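Long-range contacts in pectate lyase 47 (Bacillus sp. TS-47, PDB 1VBL), which is a thermostable, calcium-binding pectate lyase that cleaves pectate, probably by elimination: residues Val7-Asp12 / Phe392-His397; Phe150-Val155 / Glu195-Ile200; Trp315-Phe320 / Leu340-Trp345. All blocks are in the same frame, centred on the assembly; numbering follows the deposited sequence.

Contact 1. Residues Val7-Asp12 / Phe392-His397; sequences VLKPYD and FYHVIH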
loop_
_atom_site.group_PDB
_atom_site.type_symbol
_atom_site.label_atom_id
_atom_site.label_comp_id
_atom_site.label_asym_id
_atom_site.label_seq_id
_atom_site.Cartn_x
_atom_site.Cartn_y
_atom_site.Cartn_z
ATOM N N VAL A 7 8.946 10.194 -17.281
ATOM C CA VAL A 7 7.734 9.396 -17.377
ATOM C C VAL A 7 8.053 7.909 -17.393
ATOM O O VAL A 7 9.216 7.510 -17.470
ATOM C CB VAL A 7 6.922 9.755 -18.643
ATOM C CG1 VAL A 7 6.594 11.247 -18.638
ATOM C CG2 VAL A 7 7.708 9.383 -19.898
ATOM N N LEU A 8 7.006 7.099 -17.305
ATOM C CA LEU A 8 7.131 5.646 -17.300
ATOM C C LEU A 8 7.656 5.130 -18.642
ATOM O O LEU A 8 7.189 5.549 -19.703
ATOM C CB LEU A 8 5.763 5.022 -17.022
ATOM C CG LEU A 8 5.731 3.499 -16.886
ATOM C CD1 LEU A 8 6.293 3.109 -15.529
ATOM C CD2 LEU A 8 4.298 2.997 -17.040
ATOM N N LYS A 9 8.620 4.216 -18.594
ATOM C CA LYS A 9 9.183 3.640 -19.810
ATOM C C LYS A 9 8.059 2.991 -20.611
ATOM O O LYS A 9 7.065 2.524 -20.045
ATOM C CB LYS A 9 10.264 2.604 -19.483
ATOM C CG LYS A 9 11.472 3.166 -18.747
ATOM C CD LYS A 9 11.387 2.885 -17.244
ATOM C CE LYS A 9 10.134 3.496 -16.621
ATOM N NZ LYS A 9 9.972 3.202 -15.194
ATOM N N PRO A 10 8.211 2.935 -21.940
ATOM C CA PRO A 10 7.212 2.355 -22.841
ATOM C C PRO A 10 6.656 0.967 -22.521
ATOM O O PRO A 10 5.508 0.679 -22.853
ATOM C CB PRO A 10 7.897 2.421 -24.206
ATOM C CG PRO A 10 9.350 2.362 -23.871
ATOM C CD PRO A 10 9.435 3.287 -22.680
ATOM N N TYR A 11 7.451 0.112 -21.887
ATOM C CA TYR A 11 6.988 -1.235 -21.551
ATOM C C TYR A 11 7.112 -1.551 -20.067
ATOM O O TYR A 11 7.071 -2.719 -19.674
ATOM C CB TYR A 11 7.777 -2.297 -22.332
ATOM C CG TYR A 11 7.630 -2.211 -23.835
ATOM C CD1 TYR A 11 8.390 -1.308 -24.581
ATOM C CD2 TYR A 11 6.714 -3.017 -24.510
ATOM C CE1 TYR A 11 8.239 -1.208 -25.962
ATOM C CE2 TYR A 11 6.554 -2.926 -25.894
ATOM C CZ TYR A 11 7.319 -2.019 -26.611
ATOM O OH TYR A 11 7.155 -1.914 -27.974
ATOM N N ASP A 12 7.247 -0.525 -19.235
ATOM C CA ASP A 12 7.413 -0.777 -17.810
ATOM C C ASP A 12 6.125 -1.072 -17.045
ATOM O O ASP A 12 5.520 -0.181 -16.442
ATOM C CB ASP A 12 8.153 0.386 -17.140
ATOM C CG ASP A 12 8.608 0.041 -15.729
ATOM O OD1 ASP A 12 8.396 -1.114 -15.307
ATOM O OD2 ASP A 12 9.171 0.915 -15.042
ATOM N N PHE A 392 4.452 -6.564 -20.591
ATOM C CA PHE A 392 4.957 -5.266 -20.177
ATOM C C PHE A 392 6.140 -5.241 -19.229
ATOM O O PHE A 392 5.986 -5.029 -18.026
ATOM C CB PHE A 392 3.827 -4.415 -19.588
ATOM C CG PHE A 392 2.808 -3.990 -20.599
ATOM C CD1 PHE A 392 1.511 -4.492 -20.556
ATOM C CD2 PHE A 392 3.153 -3.107 -21.617
ATOM C CE1 PHE A 392 0.569 -4.122 -21.517
ATOM C CE2 PHE A 392 2.219 -2.729 -22.584
ATOM C CZ PHE A 392 0.925 -3.240 -22.534
ATOM N N TYR A 393 7.325 -5.463 -19.782
ATOM C CA TYR A 393 8.551 -5.388 -19.008
ATOM C C TYR A 393 9.720 -5.231 -19.963
ATOM O O TYR A 393 9.694 -5.736 -21.087
ATOM C CB TYR A 393 8.748 -6.621 -18.110
ATOM C CG TYR A 393 8.940 -7.943 -18.824
ATOM C CD1 TYR A 393 7.846 -8.737 -19.174
ATOM C CD2 TYR A 393 10.219 -8.422 -19.107
ATOM C CE1 TYR A 393 8.025 -9.984 -19.781
ATOM C CE2 TYR A 393 10.409 -9.663 -19.713
ATOM C CZ TYR A 393 9.309 -10.438 -20.045
ATOM O OH TYR A 393 9.492 -11.675 -20.617
ATOM N N HIS A 394 10.734 -4.500 -19.522
ATOM C CA HIS A 394 11.918 -4.286 -20.338
ATOM C C HIS A 394 12.952 -5.365 -20.048
ATOM O O HIS A 394 13.520 -5.956 -20.966
ATOM C CB HIS A 394 12.517 -2.908 -20.049
ATOM C CG HIS A 394 11.798 -1.784 -20.726
ATOM N ND1 HIS A 394 12.341 -1.083 -21.781
ATOM C CD2 HIS A 394 10.572 -1.252 -20.512
ATOM C CE1 HIS A 394 11.481 -0.165 -22.186
ATOM N NE2 HIS A 394 10.399 -0.246 -21.433
ATOM N N VAL A 395 13.182 -5.626 -18.764
ATOM C CA VAL A 395 14.165 -6.615 -18.358
ATOM C C VAL A 395 13.817 -7.298 -17.047
ATOM O O VAL A 395 13.328 -6.660 -16.117
ATOM C CB VAL A 395 15.555 -5.969 -18.141
ATOM C CG1 VAL A 395 16.585 -7.048 -17.824
ATOM C CG2 VAL A 395 15.965 -5.169 -19.359
ATOM N N ILE A 396 14.075 -8.596 -16.980
ATOM C CA ILE A 396 13.865 -9.351 -15.755
ATOM C C ILE A 396 15.254 -9.850 -15.389
ATOM O O ILE A 396 15.880 -10.587 -16.150
ATOM C CB ILE A 396 12.922 -10.553 -15.955
ATOM C CG1 ILE A 396 11.519 -10.056 -16.316
ATOM C CG2 ILE A 396 12.868 -11.381 -14.675
ATOM C CD1 ILE A 396 10.519 -11.159 -16.555
ATOM N N HIS A 397 15.752 -9.427 -14.234
ATOM C CA HIS A 397 17.083 -9.837 -13.804
ATOM C C HIS A 397 17.114 -11.232 -13.207
ATOM O O HIS A 397 16.106 -11.722 -12.693
ATOM C CB HIS A 397 17.626 -8.851 -12.775
ATOM C CG HIS A 397 17.632 -7.435 -13.249
ATOM N ND1 HIS A 397 18.389 -7.014 -14.321
ATOM C CD2 HIS A 397 16.953 -6.348 -12.815
ATOM C CE1 HIS A 397 18.174 -5.728 -14.527
ATOM N NE2 HIS A 397 17.306 -5.299 -13.628
HETATM O O HOH W 1 7.846 -3.844 -15.884
#

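Contact 2. Residues Phe150-Val155 / Glu195-Ile200; sequences FLIKNV and EGSSHI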
loop_
_atom_site.group_PDB
_atom_site.type_symbol
_atom_site.label_atom_id
_atom_site.label_comp_id
_atom_site.label_asym_id
_atom_site.label_seq_id
_atom_site.Cartn_x
_atom_site.Cartn_y
_atom_site.Cartn_z
ATOM N N PHE A 150 -2.234 9.944 0.206
ATOM C CA PHE A 150 -2.799 10.431 -1.044
ATOM C C PHE A 150 -3.944 9.539 -1.480
ATOM O O PHE A 150 -3.836 8.312 -1.450
ATOM C CB PHE A 150 -1.741 10.460 -2.151
ATOM C CG PHE A 150 -0.770 11.594 -2.028
ATOM C CD1 PHE A 150 -1.222 12.913 -2.015
ATOM C CD2 PHE A 150 0.595 11.349 -1.924
ATOM C CE1 PHE A 150 -0.324 13.973 -1.899
ATOM C CE2 PHE A 150 1.502 12.399 -1.807
ATOM C CZ PHE A 150 1.043 13.714 -1.794
ATOM N N LEU A 151 -5.037 10.172 -1.887
ATOM C CA LEU A 151 -6.213 9.458 -2.350
ATOM C C LEU A 151 -6.273 9.653 -3.862
ATOM O O LEU A 151 -6.577 10.744 -4.352
ATOM C CB LEU A 151 -7.471 10.035 -1.694
ATOM C CG LEU A 151 -8.592 9.074 -1.295
ATOM C CD1 LEU A 151 -8.088 8.118 -0.222
ATOM C CD2 LEU A 151 -9.782 9.870 -0.758
ATOM N N ILE A 152 -5.950 8.595 -4.596
ATOM C CA ILE A 152 -5.975 8.636 -6.052
ATOM C C ILE A 152 -7.288 7.960 -6.419
ATOM O O ILE A 152 -7.331 6.755 -6.683
ATOM C CB ILE A 152 -4.772 7.861 -6.633
ATOM C CG1 ILE A 152 -3.474 8.409 -6.028
ATOM C CG2 ILE A 152 -4.731 8.006 -8.148
ATOM C CD1 ILE A 152 -2.220 7.650 -6.441
ATOM N N LYS A 153 -8.359 8.751 -6.416
ATOM C CA LYS A 153 -9.699 8.246 -6.674
ATOM C C LYS A 153 -10.378 8.741 -7.947
ATOM O O LYS A 153 -10.521 9.944 -8.164
ATOM C CB LYS A 153 -10.588 8.570 -5.473
ATOM C CG LYS A 153 -11.989 7.998 -5.559
ATOM C CD LYS A 153 -12.737 8.234 -4.262
ATOM C CE LYS A 153 -14.090 7.546 -4.258
ATOM N NZ LYS A 153 -14.711 7.627 -2.905
ATOM N N ASN A 154 -10.811 7.788 -8.769
ATOM C CA ASN A 154 -11.491 8.072 -10.025
ATOM C C ASN A 154 -10.713 8.999 -10.950
ATOM O O ASN A 154 -11.295 9.834 -11.641
ATOM C CB ASN A 154 -12.882 8.658 -9.757
ATOM C CG ASN A 154 -13.776 7.702 -8.995
ATOM O OD1 ASN A 154 -13.942 6.546 -9.385
ATOM N ND2 ASN A 154 -14.362 8.179 -7.902
ATOM N N VAL A 155 -9.393 8.853 -10.963
ATOM C CA VAL A 155 -8.566 9.678 -11.833
ATOM C C VAL A 155 -7.678 8.796 -12.697
ATOM O O VAL A 155 -7.700 7.570 -12.571
ATOM C CB VAL A 155 -7.691 10.659 -11.018
ATOM C CG1 VAL A 155 -8.578 11.677 -10.330
ATOM C CG2 VAL A 155 -6.855 9.903 -9.991
ATOM N N GLU A 195 -8.162 4.079 -5.978
ATOM C CA GLU A 195 -9.531 3.591 -6.134
ATOM C C GLU A 195 -10.143 4.056 -7.454
ATOM O O GLU A 195 -10.173 5.250 -7.745
ATOM C CB GLU A 195 -10.390 4.091 -4.964
ATOM C CG GLU A 195 -9.713 3.967 -3.606
ATOM C CD GLU A 195 -10.495 4.624 -2.474
ATOM O OE1 GLU A 195 -9.911 4.802 -1.383
ATOM O OE2 GLU A 195 -11.684 4.956 -2.667
ATOM N N GLY A 196 -10.627 3.106 -8.251
ATOM C CA GLY A 196 -11.235 3.438 -9.529
ATOM C C GLY A 196 -10.345 4.282 -10.422
ATOM O O GLY A 196 -10.832 5.098 -11.203
ATOM N N SER A 197 -9.034 4.082 -10.322
ATOM C CA SER A 197 -8.102 4.859 -11.124
ATOM C C SER A 197 -7.204 3.983 -11.983
ATOM O O SER A 197 -6.956 2.825 -11.653
ATOM C CB SER A 197 -7.247 5.732 -10.209
ATOM O OG SER A 197 -8.065 6.570 -9.415
ATOM N N SER A 198 -6.709 4.542 -13.082
ATOM C CA SER A 198 -5.837 3.784 -13.970
ATOM C C SER A 198 -4.598 4.571 -14.379
ATOM O O SER A 198 -4.551 5.794 -14.248
ATOM C CB SER A 198 -6.603 3.339 -15.218
ATOM O OG SER A 198 -6.888 4.439 -16.060
ATOM N N HIS A 199 -3.601 3.848 -14.882
ATOM C CA HIS A 199 -2.333 4.431 -15.310
ATOM C C HIS A 199 -1.673 5.210 -14.184
ATOM O O HIS A 199 -1.537 6.435 -14.237
ATOM C CB HIS A 199 -2.535 5.312 -16.545
ATOM C CG HIS A 199 -2.870 4.532 -17.776
ATOM N ND1 HIS A 199 -4.167 4.278 -18.167
ATOM C CD2 HIS A 199 -2.077 3.880 -18.658
ATOM C CE1 HIS A 199 -4.158 3.503 -19.237
ATOM N NE2 HIS A 199 -2.902 3.246 -19.555
ATOM N N ILE A 200 -1.261 4.473 -13.160
ATOM C CA ILE A 200 -0.615 5.060 -11.995
ATOM C C ILE A 200 0.757 4.430 -11.820
ATOM O O ILE A 200 0.894 3.211 -11.864
ATOM C CB ILE A 200 -1.426 4.791 -10.709
ATOM C CG1 ILE A 200 -2.909 5.109 -10.936
ATOM C CG2 ILE A 200 -0.853 5.606 -9.555
ATOM C CD1 ILE A 200 -3.203 6.555 -11.298
HETATM O O HOH W 2 -13.568 5.706 -11.934
#

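Contact 3. Residues Trp315-Phe320 / Leu340-Trp345; sequences WGVGVF and LIIKVW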
loop_
_atom_site.group_PDB
_atom_site.type_symbol
_atom_site.label_atom_id
_atom_site.label_comp_id
_atom_site.label_asym_id
_atom_site.label_seq_id
_atom_site.Cartn_x
_atom_site.Cartn_y
_atom_site.Cartn_z
ATOM N N TRP A 315 2.674 -13.657 -0.489
ATOM C CA TRP A 315 1.742 -13.653 -1.609
ATOM C C TRP A 315 0.363 -14.213 -1.273
ATOM O O TRP A 315 0.211 -15.404 -0.984
ATOM C CB TRP A 315 2.340 -14.426 -2.785
ATOM C CG TRP A 315 3.634 -13.846 -3.281
ATOM C CD1 TRP A 315 4.055 -12.550 -3.160
ATOM C CD2 TRP A 315 4.652 -14.533 -4.018
ATOM N NE1 TRP A 315 5.276 -12.389 -3.778
ATOM C CE2 TRP A 315 5.664 -13.591 -4.312
ATOM C CE3 TRP A 315 4.807 -15.854 -4.459
ATOM C CZ2 TRP A 315 6.817 -13.927 -5.032
ATOM C CZ3 TRP A 315 5.954 -16.189 -5.174
ATOM C CH2 TRP A 315 6.944 -15.226 -5.452
ATOM N N GLY A 316 -0.636 -13.338 -1.316
ATOM C CA GLY A 316 -1.996 -13.747 -1.027
ATOM C C GLY A 316 -2.732 -14.063 -2.313
ATOM O O GLY A 316 -3.000 -13.172 -3.123
ATOM N N VAL A 317 -3.047 -15.339 -2.509
ATOM C CA VAL A 317 -3.759 -15.779 -3.699
ATOM C C VAL A 317 -5.255 -15.725 -3.400
ATOM O O VAL A 317 -5.801 -16.608 -2.734
ATOM C CB VAL A 317 -3.352 -17.218 -4.085
ATOM C CG1 VAL A 317 -4.152 -17.686 -5.293
ATOM C CG2 VAL A 317 -1.861 -17.269 -4.391
ATOM N N GLY A 318 -5.905 -14.671 -3.885
ATOM C CA GLY A 318 -7.327 -14.500 -3.657
ATOM C C GLY A 318 -8.172 -14.976 -4.819
ATOM O O GLY A 318 -7.652 -15.465 -5.824
ATOM N N VAL A 319 -9.483 -14.813 -4.686
ATOM C CA VAL A 319 -10.412 -15.252 -5.713
ATOM C C VAL A 319 -10.122 -14.710 -7.104
ATOM O O VAL A 319 -9.910 -13.511 -7.294
ATOM C CB VAL A 319 -11.870 -14.902 -5.338
ATOM C CG1 VAL A 319 -12.273 -15.662 -4.078
ATOM C CG2 VAL A 319 -12.013 -13.397 -5.132
ATOM N N PHE A 320 -10.105 -15.626 -8.065
ATOM C CA PHE A 320 -9.872 -15.325 -9.468
ATOM C C PHE A 320 -8.582 -14.578 -9.769
ATOM O O PHE A 320 -8.464 -13.950 -10.819
ATOM C CB PHE A 320 -11.055 -14.536 -10.037
ATOM C CG PHE A 320 -12.387 -15.178 -9.782
ATOM C CD1 PHE A 320 -13.203 -14.729 -8.749
ATOM C CD2 PHE A 320 -12.810 -16.259 -10.550
ATOM C CE1 PHE A 320 -14.423 -15.345 -8.483
ATOM C CE2 PHE A 320 -14.031 -16.884 -10.294
ATOM C CZ PHE A 320 -14.839 -16.427 -9.257
ATOM N N LEU A 340 4.545 -21.371 4.089
ATOM C CA LEU A 340 3.852 -20.239 4.697
ATOM C C LEU A 340 3.961 -18.960 3.876
ATOM O O LEU A 340 3.239 -18.002 4.123
ATOM C CB LEU A 340 4.417 -19.959 6.094
ATOM C CG LEU A 340 4.123 -20.926 7.243
ATOM C CD1 LEU A 340 4.412 -22.351 6.821
ATOM C CD2 LEU A 340 4.972 -20.540 8.445
ATOM N N ILE A 341 4.858 -18.948 2.897
ATOM C CA ILE A 341 5.064 -17.754 2.092
ATOM C C ILE A 341 3.854 -17.409 1.226
ATOM O O ILE A 341 3.573 -16.237 0.985
ATOM C CB ILE A 341 6.338 -17.904 1.244
ATOM C CG1 ILE A 341 7.530 -18.149 2.181
ATOM C CG2 ILE A 341 6.569 -16.650 0.406
ATOM C CD1 ILE A 341 8.846 -18.451 1.478
ATOM N N ILE A 342 3.143 -18.429 0.761
ATOM C CA ILE A 342 1.946 -18.213 -0.042
ATOM C C ILE A 342 0.744 -18.592 0.811
ATOM O O ILE A 342 0.789 -19.562 1.559
ATOM C CB ILE A 342 1.928 -19.089 -1.316
ATOM C CG1 ILE A 342 3.049 -18.662 -2.266
ATOM C CG2 ILE A 342 0.568 -18.968 -2.012
ATOM C CD1 ILE A 342 3.113 -19.483 -3.536
ATOM N N LYS A 343 -0.319 -17.809 0.716
ATOM C CA LYS A 343 -1.530 -18.091 1.471
ATOM C C LYS A 343 -2.671 -17.953 0.477
ATOM O O LYS A 343 -2.681 -17.026 -0.331
ATOM C CB LYS A 343 -1.679 -17.097 2.626
ATOM C CG LYS A 343 -2.638 -17.545 3.716
ATOM C CD LYS A 343 -2.398 -16.763 5.002
ATOM C CE LYS A 343 -3.273 -17.267 6.142
ATOM N NZ LYS A 343 -2.999 -16.535 7.410
ATOM N N VAL A 344 -3.619 -18.880 0.514
ATOM C CA VAL A 344 -4.732 -18.837 -0.425
ATOM C C VAL A 344 -6.071 -18.544 0.241
ATOM O O VAL A 344 -6.409 -19.132 1.268
ATOM C CB VAL A 344 -4.848 -20.169 -1.204
ATOM C CG1 VAL A 344 -5.979 -20.085 -2.222
ATOM C CG2 VAL A 344 -3.527 -20.479 -1.898
ATOM N N TRP A 345 -6.823 -17.621 -0.352
ATOM C CA TRP A 345 -8.136 -17.248 0.160
ATOM C C TRP A 345 -9.161 -17.418 -0.962
ATOM O O TRP A 345 -9.499 -16.460 -1.658
ATOM C CB TRP A 345 -8.144 -15.789 0.632
ATOM C CG TRP A 345 -6.969 -15.386 1.481
ATOM C CD1 TRP A 345 -5.783 -14.861 1.047
ATOM C CD2 TRP A 345 -6.878 -15.456 2.908
ATOM N NE1 TRP A 345 -4.960 -14.598 2.117
ATOM C CE2 TRP A 345 -5.607 -14.954 3.270
ATOM C CE3 TRP A 345 -7.746 -15.894 3.916
ATOM C CZ2 TRP A 345 -5.184 -14.878 4.601
ATOM C CZ3 TRP A 345 -7.325 -15.819 5.239
ATOM C CH2 TRP A 345 -6.053 -15.314 5.568
HETATM O O HOH W 3 -9.920 -13.738 -1.726
#

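Contact 1. Residues Val7-Asp12 / Phe392-His397
His394 points its imidazole edge into the type I beta turn Lys9-Asp12, tying a loop from the C-terminal part of this parallel beta-helix protein to the N-terminal loop at the surface. The backbone N-H of Tyr11 is the donor, with Tyr11 N 3.0 Å from His394 NE2; the bond is bent, 145° at the hydrogen, and the donor lies 24° out of the ring plane. Since NE2 accepts here, a neutral ring would be expected to carry its proton on ND1. The side chains of Tyr11 and His394 cross at about a right angle, an offset edge-to-face pair in which the phenol edge is turned toward the imidazole face, planes at 75°. Tyr11 CG stands anti to the carbonyl carbon and beside the backbone N, with NE2 at the edge of its ring; Tyr11 CB sits 3.4 Å from His394 NE2. Pro10 meets the same imidazole at the edge, CG 3.7 Å from His394 CE1, while Lys9 CB comes in obliquely, 3.5 Å from His394 NE2. Phe392 turns a ring edge to Tyr11 CA and also meets Trp14. Asp12 OD1 is held by His275 and by a water that donates both to it, at 2.8 Å, and to Phe392 O, at 3.1 Å.

Contact 2. Residues Phe150-Val155 / Glu195-Ile200
Lys153 and Glu195 form a parallel beta bridge where strands 149-153 and 192-195, neighbours in one parallel sheet of the beta-helix, run out side by side into short corners. Glu195 N donates to Ile152 O at 2.9 Å, and Asn154 N to Glu195 O at 2.8 Å, both nearly straight. Asn154 and Gly196 then lie next to each other with matching positive phi and psi, so the two corners bend alike, as in stacked coils of a parallel beta-helix; a water donates to both Asn154 OD1 and Gly196 O. Beyond the bend Ser198 N reaches Val155 O. Ser197 sits at the centre: with OG anti to its carbonyl carbon (chi1 -57°), the hydroxyl accepts Val155 N at 3.1 Å in a nearly straight bond. It also lies 2.8 Å from Ile152 O and 3.0 Å from Glu195 O, and its single proton could go to either. On the apolar side Ile152 and Ile200 lie alongside, running opposite ways, CG2 of Ile152 3.8 Å from CD1 of Ile200. On the other, the extended Lys153 chain crosses Glu195, its NZ 4.0 Å from Glu195 OE2, beyond a salt bridge, while Glu195 OE1 is hydrogen-bonded to Ser193 OG. The calcium ion, bound by Asp190, Asp229 and Asp233, is about 7 Å from the Glu195 side chain. With one N-H to accept and two carbonyl oxygens within reach of its proton, the buried Ser197 hydroxyl has partners as both acceptor and donor, and so ties the two corners together.

Contact 3. Residues Trp315-Phe320 / Leu340-Trp345
Trp315 CG and Ile342 CG1 both stand anti to the carbonyl carbon (chi1 -60° and -66°), each beside its own backbone N, on the face of the parallel beta-helix sheet that the two residues share. Their side chains cross obliquely, with Trp315 CE3 4.0 Å from Ile342 CG1. Strands 315-318 and 342-345 run parallel as successive rungs, 342-345 being an outermost strand of its sheet. Val317 continues the same face: its CG2 meets Ile342 CG2 at 3.8 Å, and its CB meets Val344 CG2 at 3.9 Å. Leu370 of helix 370-377 touches Trp315 and Ile342, and Tyr301 OH is hydrogen-bonded to Trp315 NE1. The backbones alternate bonds in the parallel pattern, from Trp315 N to Ile341 O through to Val317 N to Lys343 O at 2.8 Å and Trp345 N to Val317 O, also 2.8 Å. Past the last of these, a water joins Val319 N to Trp345 O. On the face of Lys343 and Trp345, Gly316 lies at the edge of the Trp345 indole, its CA 4.4 Å from Trp345 NE1, and Arg288 makes a cation-pi contact with that ring. Within its own strand, Lys343 CG stands 3.5 Å above the plane of the Trp345 ring, offset toward the rim.

Contact 3 is buried, contact 2 partly so, and contact 1 lies at the surface. Contacts 2 and 3 each join strands adjacent in a parallel sheet, but in two different four-stranded sheets, their centres about 25 Å apart, and they follow one another along the chain. Contact 1 instead joins irregular loops from opposite ends of the sequence, with both others falling between its segments. The chemistry changes accordingly: in contact 3, a ladder of backbone bonds with apolar side chains; in contact 2, a shorter ladder completed by a serine hydroxyl, with Glu195 near the calcium site; in contact 1, a single direct hydrogen bond, to a histidine, with aromatic rings and a bridging water.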